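Local coordinates for protein Cas13d (uncultured Ruminococcus sp, PDB 6IV9) that probably uses a bound CRISPR RNA to recognise matching target RNA and cleaves RNA through its two HEPN domains, which also govern CRISPR RNA maturation, at residues 372-384 and 404-416. The protein carries 2 engineered substitutions. Sequence-based numbering, arbitrary orientation.
Sequences LGFSIKKLREKML and YKLMDFLLFCNYY. With nucleotides of chain B.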
loop_
_atom_site.group_PDB
_atom_site.type_symbol
_atom_site.label_atom_id
_atom_site.label_comp_id
_atom_site.label_asym_id
_atom_site.label_seq_id
_atom_site.Cartn_x
_atom_site.Cartn_y
_atom_site.Cartn_z
ATOM N N LEU A 372 11.256 15.822 -7.250
ATOM C CA LEU A 372 12.486 16.655 -7.203
ATOM C C LEU A 372 13.747 15.847 -6.849
ATOM O O LEU A 372 14.813 16.297 -7.203
ATOM C CB LEU A 372 12.259 17.715 -6.128
ATOM C CG LEU A 372 11.940 19.133 -6.567
ATOM C CD1 LEU A 372 11.355 19.190 -7.950
ATOM C CD2 LEU A 372 11.053 19.819 -5.557
ATOM N N GLY A 373 13.620 14.698 -6.187
ATOM C CA GLY A 373 14.799 13.928 -5.753
ATOM C C GLY A 373 15.188 14.219 -4.311
ATOM O O GLY A 373 16.214 13.772 -3.872
ATOM N N PHE A 374 14.370 14.992 -3.620
ATOM C CA PHE A 374 14.528 15.290 -2.179
ATOM C C PHE A 374 13.164 15.706 -1.623
ATOM O O PHE A 374 12.307 16.066 -2.386
ATOM C CB PHE A 374 15.613 16.330 -1.928
ATOM C CG PHE A 374 15.463 17.555 -2.776
ATOM C CD1 PHE A 374 14.645 18.591 -2.382
ATOM C CD2 PHE A 374 16.110 17.652 -3.987
ATOM C CE1 PHE A 374 14.499 19.710 -3.176
ATOM C CE2 PHE A 374 15.968 18.771 -4.777
ATOM C CZ PHE A 374 15.157 19.792 -4.371
ATOM N N SER A 375 13.032 15.688 -0.306
ATOM C CA SER A 375 11.736 15.983 0.334
ATOM C C SER A 375 11.591 17.473 0.630
ATOM O O SER A 375 12.350 17.988 1.398
ATOM C CB SER A 375 11.573 15.160 1.571
ATOM O OG SER A 375 10.450 15.543 2.304
ATOM N N ILE A 376 10.631 18.110 -0.020
ATOM C CA ILE A 376 10.325 19.539 0.248
ATOM C C ILE A 376 9.789 19.652 1.678
ATOM O O ILE A 376 10.214 20.519 2.407
ATOM C CB ILE A 376 9.329 20.066 -0.791
ATOM C CG1 ILE A 376 10.004 20.275 -2.144
ATOM C CG2 ILE A 376 8.673 21.326 -0.293
ATOM C CD1 ILE A 376 11.034 21.356 -2.145
ATOM N N LYS A 377 8.935 18.718 2.067
ATOM C CA LYS A 377 8.343 18.710 3.420
ATOM C C LYS A 377 9.463 18.596 4.453
ATOM O O LYS A 377 9.410 19.275 5.443
ATOM C CB LYS A 377 7.397 17.519 3.523
ATOM C CG LYS A 377 6.920 17.150 4.911
ATOM C CD LYS A 377 5.897 16.053 4.855
ATOM C CE LYS A 377 5.564 15.441 6.194
ATOM N NZ LYS A 377 4.529 14.386 6.064
ATOM N N LYS A 378 10.454 17.757 4.201
ATOM C CA LYS A 378 11.538 17.611 5.196
ATOM C C LYS A 378 12.297 18.930 5.332
ATOM O O LYS A 378 12.664 19.267 6.434
ATOM C CB LYS A 378 12.442 16.434 4.846
ATOM C CG LYS A 378 13.322 15.953 5.981
ATOM C CD LYS A 378 14.393 15.018 5.534
ATOM C CE LYS A 378 14.216 13.619 6.059
ATOM N NZ LYS A 378 14.162 13.601 7.539
ATOM N N LEU A 379 12.547 19.616 4.224
ATOM C CA LEU A 379 13.262 20.909 4.284
ATOM C C LEU A 379 12.421 21.907 5.081
ATOM O O LEU A 379 12.965 22.540 5.966
ATOM C CB LEU A 379 13.488 21.420 2.864
ATOM C CG LEU A 379 14.567 20.696 2.077
ATOM C CD1 LEU A 379 14.515 21.097 0.625
ATOM C CD2 LEU A 379 15.938 20.969 2.661
ATOM N N ARG A 380 11.131 21.985 4.785
ATOM C CA ARG A 380 10.243 22.920 5.512
ATOM C C ARG A 380 10.212 22.532 6.991
ATOM O O ARG A 380 10.281 23.414 7.822
ATOM C CB ARG A 380 8.842 22.901 4.904
ATOM C CG ARG A 380 7.820 23.698 5.692
ATOM C CD ARG A 380 6.897 22.804 6.470
ATOM N NE ARG A 380 6.113 22.016 5.547
ATOM C CZ ARG A 380 5.435 20.939 5.876
ATOM N NH1 ARG A 380 5.478 20.493 7.113
ATOM N NH2 ARG A 380 4.710 20.317 4.970
ATOM N N GLU A 381 10.130 21.242 7.288
ATOM C CA GLU A 381 10.092 20.798 8.699
ATOM C C GLU A 381 11.387 21.206 9.415
ATOM O O GLU A 381 11.304 21.616 10.539
ATOM C CB GLU A 381 9.884 19.292 8.781
ATOM C CG GLU A 381 8.453 18.865 8.579
ATOM C CD GLU A 381 8.278 17.357 8.517
ATOM O OE1 GLU A 381 7.159 16.897 8.719
ATOM O OE2 GLU A 381 9.266 16.650 8.265
ATOM N N LYS A 382 12.537 21.040 8.781
ATOM C CA LYS A 382 13.812 21.441 9.411
ATOM C C LYS A 382 13.837 22.958 9.608
ATOM O O LYS A 382 14.343 23.393 10.624
ATOM C CB LYS A 382 15.005 20.934 8.605
ATOM C CG LYS A 382 15.091 19.420 8.472
ATOM C CD LYS A 382 16.398 18.834 8.954
ATOM C CE LYS A 382 16.331 17.362 9.298
ATOM N NZ LYS A 382 16.822 17.079 10.663
ATOM N N MET A 383 13.326 23.720 8.648
ATOM C CA MET A 383 13.334 25.194 8.775
ATOM C C MET A 383 12.499 25.587 9.987
ATOM O O MET A 383 12.931 26.435 10.742
ATOM C CB MET A 383 12.744 25.868 7.534
ATOM C CG MET A 383 13.644 25.854 6.335
ATOM S SD MET A 383 12.790 26.185 4.800
ATOM C CE MET A 383 12.766 27.970 4.788
ATOM N N LEU A 384 11.325 25.004 10.128
ATOM C CA LEU A 384 10.444 25.322 11.270
ATOM C C LEU A 384 11.036 24.847 12.593
ATOM O O LEU A 384 10.784 25.490 13.588
ATOM C CB LEU A 384 9.051 24.757 11.022
ATOM C CG LEU A 384 8.318 25.415 9.865
ATOM C CD1 LEU A 384 6.857 25.042 9.873
ATOM C CD2 LEU A 384 8.491 26.910 9.913
ATOM N N TYR A 404 1.323 25.428 5.486
ATOM C CA TYR A 404 2.351 24.507 4.944
ATOM C C TYR A 404 2.324 24.480 3.419
ATOM O O TYR A 404 3.384 24.357 2.857
ATOM C CB TYR A 404 2.270 23.134 5.600
ATOM C CG TYR A 404 2.709 23.146 7.037
ATOM C CD1 TYR A 404 3.205 24.297 7.611
ATOM C CD2 TYR A 404 2.603 22.021 7.832
ATOM C CE1 TYR A 404 3.592 24.335 8.935
ATOM C CE2 TYR A 404 2.998 22.037 9.154
ATOM C CZ TYR A 404 3.492 23.199 9.707
ATOM O OH TYR A 404 3.865 23.237 11.008
ATOM N N LYS A 405 1.143 24.548 2.811
ATOM C CA LYS A 405 1.061 24.531 1.331
ATOM C C LYS A 405 1.775 25.769 0.790
ATOM O O LYS A 405 2.550 25.652 -0.125
ATOM C CB LYS A 405 -0.397 24.543 0.874
ATOM C CG LYS A 405 -1.085 23.192 0.805
ATOM C CD LYS A 405 -2.435 23.229 0.165
ATOM C CE LYS A 405 -2.971 21.868 -0.201
ATOM N NZ LYS A 405 -3.296 21.056 0.991
ATOM N N LEU A 406 1.520 26.918 1.398
ATOM C CA LEU A 406 2.165 28.165 0.936
ATOM C C LEU A 406 3.679 28.063 1.105
ATOM O O LEU A 406 4.372 28.402 0.186
ATOM C CB LEU A 406 1.587 29.328 1.742
ATOM C CG LEU A 406 0.129 29.627 1.431
ATOM C CD1 LEU A 406 -0.505 30.494 2.494
ATOM C CD2 LEU A 406 -0.005 30.252 0.063
ATOM N N MET A 407 4.145 27.586 2.248
ATOM C CA MET A 407 5.598 27.457 2.496
ATOM C C MET A 407 6.211 26.442 1.528
ATOM O O MET A 407 7.208 26.748 0.924
ATOM C CB MET A 407 5.848 27.014 3.937
ATOM C CG MET A 407 5.436 28.040 4.967
ATOM S SD MET A 407 5.594 27.466 6.661
ATOM C CE MET A 407 5.428 29.000 7.562
ATOM N N ASP A 408 5.571 25.290 1.366
ATOM C CA ASP A 408 6.051 24.222 0.459
ATOM C C ASP A 408 6.079 24.756 -0.978
ATOM O O ASP A 408 7.007 24.459 -1.690
ATOM C CB ASP A 408 5.185 22.969 0.594
ATOM C CG ASP A 408 5.381 22.216 1.899
ATOM O OD1 ASP A 408 6.196 22.642 2.701
ATOM O OD2 ASP A 408 4.736 21.202 2.085
ATOM N N PHE A 409 5.079 25.541 -1.357
ATOM C CA PHE A 409 5.015 26.082 -2.733
ATOM C C PHE A 409 6.213 26.990 -3.024
ATOM O O PHE A 409 6.749 26.894 -4.098
ATOM C CB PHE A 409 3.708 26.820 -2.976
ATOM C CG PHE A 409 3.561 27.260 -4.404
ATOM C CD1 PHE A 409 3.253 26.353 -5.398
ATOM C CD2 PHE A 409 3.780 28.574 -4.764
ATOM C CE1 PHE A 409 3.118 26.756 -6.713
ATOM C CE2 PHE A 409 3.660 28.974 -6.081
ATOM C CZ PHE A 409 3.327 28.066 -7.048
ATOM N N LEU A 410 6.591 27.840 -2.080
ATOM C CA LEU A 410 7.750 28.734 -2.296
ATOM C C LEU A 410 9.004 27.883 -2.491
ATOM O O LEU A 410 9.764 28.169 -3.376
ATOM C CB LEU A 410 7.924 29.596 -1.052
ATOM C CG LEU A 410 6.882 30.682 -0.831
ATOM C CD1 LEU A 410 7.252 31.501 0.385
ATOM C CD2 LEU A 410 6.758 31.567 -2.051
ATOM N N LEU A 411 9.186 26.868 -1.657
ATOM C CA LEU A 411 10.366 25.978 -1.777
ATOM C C LEU A 411 10.319 25.234 -3.113
ATOM O O LEU A 411 11.336 25.096 -3.734
ATOM C CB LEU A 411 10.332 24.982 -0.622
ATOM C CG LEU A 411 10.447 25.589 0.770
ATOM C CD1 LEU A 411 10.620 24.501 1.802
ATOM C CD2 LEU A 411 11.598 26.568 0.826
ATOM N N PHE A 412 9.144 24.772 -3.503
ATOM C CA PHE A 412 9.005 24.015 -4.766
ATOM C C PHE A 412 9.428 24.889 -5.947
ATOM O O PHE A 412 10.226 24.475 -6.748
ATOM C CB PHE A 412 7.535 23.652 -4.943
ATOM C CG PHE A 412 7.114 23.255 -6.332
ATOM C CD1 PHE A 412 7.801 22.290 -7.040
ATOM C CD2 PHE A 412 6.001 23.821 -6.916
ATOM C CE1 PHE A 412 7.400 21.926 -8.309
ATOM C CE2 PHE A 412 5.600 23.449 -8.181
ATOM C CZ PHE A 412 6.302 22.506 -8.874
ATOM N N CYS A 413 8.928 26.112 -5.999
ATOM C CA CYS A 413 9.264 27.043 -7.103
ATOM C C CYS A 413 10.763 27.356 -7.095
ATOM O O CYS A 413 11.355 27.464 -8.141
ATOM C CB CYS A 413 8.413 28.297 -7.002
ATOM S SG CYS A 413 6.689 27.986 -7.436
ATOM N N ASN A 414 11.345 27.438 -5.917
ATOM C CA ASN A 414 12.780 27.756 -5.792
ATOM C C ASN A 414 13.613 26.697 -6.503
ATOM O O ASN A 414 14.527 27.067 -7.204
ATOM C CB ASN A 414 13.194 27.728 -4.331
ATOM C CG ASN A 414 14.653 28.053 -4.152
ATOM O OD1 ASN A 414 15.060 29.175 -4.378
ATOM N ND2 ASN A 414 15.435 27.074 -3.761
ATOM N N TYR A 415 13.286 25.424 -6.310
ATOM C CA TYR A 415 14.088 24.334 -6.910
ATOM C C TYR A 415 13.609 23.919 -8.300
ATOM O O TYR A 415 14.385 23.345 -9.032
ATOM C CB TYR A 415 14.053 23.142 -5.965
ATOM C CG TYR A 415 14.816 23.354 -4.691
ATOM C CD1 TYR A 415 16.190 23.402 -4.697
ATOM C CD2 TYR A 415 14.166 23.494 -3.487
ATOM C CE1 TYR A 415 16.906 23.581 -3.534
ATOM C CE2 TYR A 415 14.863 23.666 -2.313
ATOM C CZ TYR A 415 16.238 23.713 -2.342
ATOM O OH TYR A 415 16.940 23.871 -1.205
ATOM N N TYR A 416 12.334 24.117 -8.588
ATOM C CA TYR A 416 11.749 23.692 -9.877
ATOM C C TYR A 416 11.972 24.719 -10.984
ATOM O O TYR A 416 12.020 24.325 -12.126
ATOM C CB TYR A 416 10.255 23.479 -9.699
ATOM C CG TYR A 416 9.547 22.836 -10.853
ATOM C CD1 TYR A 416 9.828 21.540 -11.233
ATOM C CD2 TYR A 416 8.569 23.521 -11.539
ATOM C CE1 TYR A 416 9.154 20.938 -12.275
ATOM C CE2 TYR A 416 7.901 22.941 -12.595
ATOM C CZ TYR A 416 8.186 21.642 -12.959
ATOM O OH TYR A 416 7.513 21.075 -13.990
ATOM P P C B 32 16.408 11.216 -0.160
ATOM O OP1 C B 32 16.474 12.346 0.820
ATOM O OP2 C B 32 16.159 9.869 0.345
ATOM O "O5'" C B 32 15.384 11.617 -1.284
ATOM C "C5'" C B 32 13.979 11.332 -1.238
ATOM C "C4'" C B 32 13.385 11.593 -2.580
ATOM O "O4'" C B 32 13.899 10.625 -3.517
ATOM C "C3'" C B 32 11.886 11.404 -2.637
ATOM O "O3'" C B 32 11.210 12.587 -2.231
ATOM C "C2'" C B 32 11.666 11.097 -4.100
ATOM O "O2'" C B 32 11.644 12.247 -4.917
ATOM C "C1'" C B 32 12.868 10.217 -4.403
ATOM N N1 C B 32 12.606 8.777 -4.185
ATOM C C2 C B 32 11.738 8.118 -5.051
ATOM O O2 C B 32 11.166 8.769 -5.930
ATOM N N3 C B 32 11.535 6.793 -4.900
ATOM C C4 C B 32 12.178 6.125 -3.940
ATOM N N4 C B 32 11.961 4.812 -3.841
ATOM C C5 C B 32 13.128 6.757 -3.087
ATOM C C6 C B 32 13.307 8.078 -3.240
ATOM P P C B 33 10.070 12.526 -1.145
ATOM O OP1 C B 33 9.483 13.881 -1.062
ATOM O OP2 C B 33 10.575 11.797 0.043
ATOM O "O5'" C B 33 8.992 11.550 -1.799
ATOM C "C5'" C B 33 8.297 11.917 -3.002
ATOM C "C4'" C B 33 7.492 10.783 -3.532
ATOM O "O4'" C B 33 8.382 9.769 -4.056
ATOM C "C3'" C B 33 6.649 10.023 -2.522
ATOM O "O3'" C B 33 5.429 10.694 -2.278
ATOM C "C2'" C B 33 6.437 8.713 -3.242
ATOM O "O2'" C B 33 5.523 8.812 -4.321
ATOM C "C1'" C B 33 7.832 8.484 -3.809
ATOM N N1 C B 33 8.701 7.727 -2.877
ATOM C C2 C B 33 8.567 6.336 -2.869
ATOM O O2 C B 33 7.699 5.816 -3.587
ATOM N N3 C B 33 9.354 5.607 -2.052
ATOM C C4 C B 33 10.218 6.214 -1.234
ATOM N N4 C B 33 11.006 5.453 -0.486
ATOM C C5 C B 33 10.402 7.625 -1.248
ATOM C C6 C B 33 9.643 8.334 -2.095
ATOM P P U B 31 19.193 6.385 -0.466
ATOM O OP1 U B 31 19.826 6.806 0.778
ATOM O OP2 U B 31 17.921 5.628 -0.603
ATOM O "O5'" U B 31 18.817 7.683 -1.290
ATOM C "C5'" U B 31 19.792 8.755 -1.370
ATOM C "C4'" U B 31 19.256 9.782 -2.326
ATOM O "O4'" U B 31 19.220 9.224 -3.649
ATOM C "C3'" U B 31 17.815 10.265 -2.135
ATOM O "O3'" U B 31 17.701 11.177 -1.034
ATOM C "C2'" U B 31 17.533 10.898 -3.487
ATOM O "O2'" U B 31 18.142 12.157 -3.604
ATOM C "C1'" U B 31 18.233 9.909 -4.414
ATOM N N1 U B 31 17.270 8.917 -4.865
ATOM C C2 U B 31 16.465 9.270 -5.914
ATOM O O2 U B 31 16.519 10.370 -6.440
ATOM N N3 U B 31 15.589 8.302 -6.301
ATOM C C4 U B 31 15.439 7.042 -5.749
ATOM O O4 U B 31 14.571 6.285 -6.179
ATOM C C5 U B 31 16.314 6.766 -4.668
ATOM C C6 U B 31 17.171 7.691 -4.269
#
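Helix 376-384 crosses helix 404-416 at 116° with 9.6 Å between the axes, and I376 and D408 approach to 6.3 Å between their CA atoms. The I376 side chain is a knob among D408, L411, F412 and Y415, its CD1 4.0 Å from L411 CB. One turn on, the R380 chain sets out with CG anti to the backbone N (chi1 173°), then bends twice to present its guanidinium side-on to D408. R380 NE reaches D408 OD1 at 2.9 Å and R380 NH2 reaches D408 OD2 at 3.0 Å, a salt bridge of two nearly straight hydrogen bonds to the syn sides of a carboxylate almost coplanar with the guanidinium. Y404 lies flat against one face of that group, R380 NH1 standing 3.3 Å from Y404 CD2, an off-centre cation-pi stack, while L384 CD1 touches the same tyrosine at CE1. With a leucine in place of R380, D408 would probably lose its charged mate and Y404 its stacking partner. Beyond the knob, F374 points its edge at the face of Y415, F374 CZ 3.6 Å from Y415 CG; the Y415 hydroxyl is hydrogen-bonded to E446 of helix 436-464. Next to F374, G373 O accepts from O2' of U31 of chain B at 2.5 Å. The contact thus joins a charged, stacked end to an apolar and aromatic one, whose loop meets the CRISPR RNA backbone.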